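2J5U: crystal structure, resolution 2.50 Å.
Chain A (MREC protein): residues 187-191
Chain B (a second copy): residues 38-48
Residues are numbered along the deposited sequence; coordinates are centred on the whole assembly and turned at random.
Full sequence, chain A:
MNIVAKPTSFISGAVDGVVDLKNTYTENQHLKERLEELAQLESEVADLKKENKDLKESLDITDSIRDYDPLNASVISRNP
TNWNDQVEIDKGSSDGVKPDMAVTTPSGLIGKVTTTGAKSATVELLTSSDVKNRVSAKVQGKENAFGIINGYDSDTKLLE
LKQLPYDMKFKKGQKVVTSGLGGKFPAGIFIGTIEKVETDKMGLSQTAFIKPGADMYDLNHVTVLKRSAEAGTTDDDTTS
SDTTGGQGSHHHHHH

Chain A 187-191: AGIFI
Chain B (38-48) LAQLESEVADL

Chain B contributes a helix and chain A a short segment, extended at Ile A189 and Phe A190, that lies against one side of it. Phe A190 and Ile A191 belong to a strand. The CA atoms of Phe A190 and Gln B40 are 5.3 Å apart, and those of Gly A188 and Glu B44 are 6.9 Å apart. The segment therefore runs antiparallel to the helix in sequence. Together the two stretches bury 289 Å², summed over both sides.

Leu B38 makes no contact with chain A, but its carbonyl O accepts a bond from Glu B42 N at 2.9 Å. The helical backbone bonds continue regularly to Leu B48 N, which donates to Glu B44 O at 2.8 Å.

Ala B39 points toward chain A. Its CB lies over one face of the Phe A190 ring, 3.7 Å from the ring centroid and 21° off the normal, a CH-pi contact. The closest pair is Ala B39 CB to Phe A190 CZ, 3.5 Å. The small methyl lets the ring come close to the helix. Phe A190 has phi/psi -68/133, chi1 t and chi2 64°. Its CB points toward the helix, and the residue is buried.

Gln B40 has its CB sideways, but chi1 t, chi2 p and chi3 -107° bring its end to the chain A backbone. Gly A188 O is 3.2 Å from Gln B40 OE1, and Phe A190 N is 2.8 Å from Gln B40 NE2. The amide is probably turned over in the model, so the assignment of its two end atoms remains open. Ile A189, phi/psi -76/130 with chi1 m and chi2 p, points its CB away from the helix.

Leu B41 and Glu B42 stay clear of chain A. Ser B43, one turn beyond Ala B39, again points toward it. With chi1 m, its OG donates to Ala B39 O at 3.1 Å. This intrahelical bond occupies the hydroxyl while OG sits 3.6 Å from Phe A190 CD1, obliquely to the ring. A small side chain suits this buried place.

Glu B44 lies sideways, and Val B45 and Ala B46 are out of reach. Asp B47 points toward chain A with chi1 -93°, between wells, and chi2 -177°. Its OD1 is 3.7 Å from Gly A188 CA, while OD2 is hydrogen-bonded elsewhere in the structure. Gly A188 has phi/psi 96/-2, where a CB would be jammed against the preceding carbonyl O. Glycine fits this backbone.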

# COMPACT_ATOMS: atom_id res chain seq x y z
N ALA A 187 -38.37 49.99 14.50
CA ALA A 187 -39.44 49.02 14.30
C ALA A 187 -39.82 48.38 15.62
O ALA A 187 -39.06 48.41 16.58
CB ALA A 187 -39.00 47.97 13.30
N GLY A 188 -41.03 47.82 15.68
CA GLY A 188 -41.46 47.16 16.89
C GLY A 188 -42.31 47.95 17.87
O GLY A 188 -42.71 47.40 18.90
N ILE A 189 -42.58 49.21 17.60
CA ILE A 189 -43.41 49.95 18.53
C ILE A 189 -44.84 49.50 18.33
O ILE A 189 -45.32 49.45 17.20
CB ILE A 189 -43.32 51.47 18.30
CG1 ILE A 189 -41.97 52.01 18.80
CG2 ILE A 189 -44.39 52.18 19.13
CD1 ILE A 189 -40.79 51.21 18.36
N PHE A 190 -45.53 49.16 19.41
CA PHE A 190 -46.92 48.70 19.33
C PHE A 190 -47.85 49.84 18.89
O PHE A 190 -47.79 50.95 19.42
CB PHE A 190 -47.40 48.15 20.68
CG PHE A 190 -48.81 47.61 20.66
CD1 PHE A 190 -49.13 46.50 19.87
CD2 PHE A 190 -49.82 48.23 21.39
CE1 PHE A 190 -50.46 46.01 19.82
CE2 PHE A 190 -51.14 47.75 21.34
CZ PHE A 190 -51.45 46.64 20.55
N ILE A 191 -48.71 49.55 17.92
CA ILE A 191 -49.64 50.54 17.42
C ILE A 191 -51.06 50.23 17.88
O ILE A 191 -51.74 51.08 18.44
CB ILE A 191 -49.65 50.60 15.88
CG1 ILE A 191 -48.29 51.07 15.35
CG2 ILE A 191 -50.74 51.51 15.41
CD1 ILE A 191 -48.20 51.08 13.84
N LEU B 38 -48.81 45.86 28.17
CA LEU B 38 -48.92 44.42 28.01
C LEU B 38 -48.78 44.04 26.54
O LEU B 38 -47.85 43.33 26.16
CB LEU B 38 -50.27 43.95 28.58
CG LEU B 38 -50.86 42.56 28.29
CD1 LEU B 38 -51.62 42.59 26.97
CD2 LEU B 38 -49.76 41.51 28.30
N ALA B 39 -49.71 44.53 25.72
CA ALA B 39 -49.71 44.25 24.30
C ALA B 39 -48.34 44.59 23.72
O ALA B 39 -47.87 43.95 22.79
CB ALA B 39 -50.79 45.06 23.61
N GLN B 40 -47.69 45.61 24.29
CA GLN B 40 -46.37 46.00 23.82
C GLN B 40 -45.37 44.90 24.14
O GLN B 40 -44.45 44.65 23.37
CB GLN B 40 -45.94 47.31 24.49
CG GLN B 40 -44.51 47.78 24.15
CD GLN B 40 -44.29 48.06 22.66
OE1 GLN B 40 -43.62 47.29 21.97
NE2 GLN B 40 -44.83 49.17 22.17
N LEU B 41 -45.56 44.23 25.28
CA LEU B 41 -44.66 43.16 25.69
C LEU B 41 -44.86 41.91 24.85
O LEU B 41 -43.89 41.27 24.43
CB LEU B 41 -44.86 42.83 27.17
CG LEU B 41 -44.16 43.81 28.11
CD1 LEU B 41 -44.44 43.44 29.55
CD2 LEU B 41 -42.66 43.78 27.83
N GLU B 42 -46.11 41.55 24.61
CA GLU B 42 -46.41 40.38 23.81
C GLU B 42 -45.81 40.58 22.41
O GLU B 42 -45.39 39.61 21.77
CB GLU B 42 -47.91 40.17 23.72
CG GLU B 42 -48.58 39.80 25.04
CD GLU B 42 -50.09 39.64 24.91
OE1 GLU B 42 -50.55 38.91 24.01
OE2 GLU B 42 -50.82 40.25 25.72
N SER B 43 -45.78 41.83 21.96
CA SER B 43 -45.23 42.17 20.64
C SER B 43 -43.72 42.03 20.63
O SER B 43 -43.15 41.61 19.63
CB SER B 43 -45.59 43.60 20.25
OG SER B 43 -46.95 43.68 19.87
N GLU B 44 -43.08 42.39 21.73
CA GLU B 44 -41.63 42.28 21.82
C GLU B 44 -41.24 40.81 21.73
O GLU B 44 -40.26 40.44 21.06
CB GLU B 44 -41.12 42.86 23.14
CG GLU B 44 -41.27 44.36 23.24
CD GLU B 44 -40.62 44.94 24.49
OE1 GLU B 44 -39.40 44.71 24.69
OE2 GLU B 44 -41.33 45.61 25.27
N VAL B 45 -42.01 39.97 22.41
CA VAL B 45 -41.76 38.54 22.41
C VAL B 45 -41.80 38.02 20.98
O VAL B 45 -40.80 37.48 20.49
CB VAL B 45 -42.82 37.80 23.26
CG1 VAL B 45 -42.66 36.30 23.11
CG2 VAL B 45 -42.68 38.20 24.72
N ALA B 46 -42.93 38.19 20.32
CA ALA B 46 -43.10 37.73 18.95
C ALA B 46 -41.98 38.21 18.02
O ALA B 46 -41.40 37.42 17.28
CB ALA B 46 -44.46 38.17 18.41
N ASP B 47 -41.68 39.51 18.07
CA ASP B 47 -40.64 40.07 17.22
C ASP B 47 -39.25 39.53 17.53
O ASP B 47 -38.48 39.24 16.61
CB ASP B 47 -40.61 41.60 17.32
CG ASP B 47 -41.47 42.29 16.25
OD1 ASP B 47 -41.46 43.54 16.20
OD2 ASP B 47 -42.13 41.59 15.46
N LEU B 48 -38.92 39.40 18.81
CA LEU B 48 -37.62 38.88 19.18
C LEU B 48 -37.46 37.43 18.76
O LEU B 48 -36.40 37.02 18.28
CB LEU B 48 -37.42 39.03 20.68
CG LEU B 48 -37.09 40.47 21.09
CD1 LEU B 48 -37.24 40.63 22.59
CD2 LEU B 48 -35.68 40.81 20.64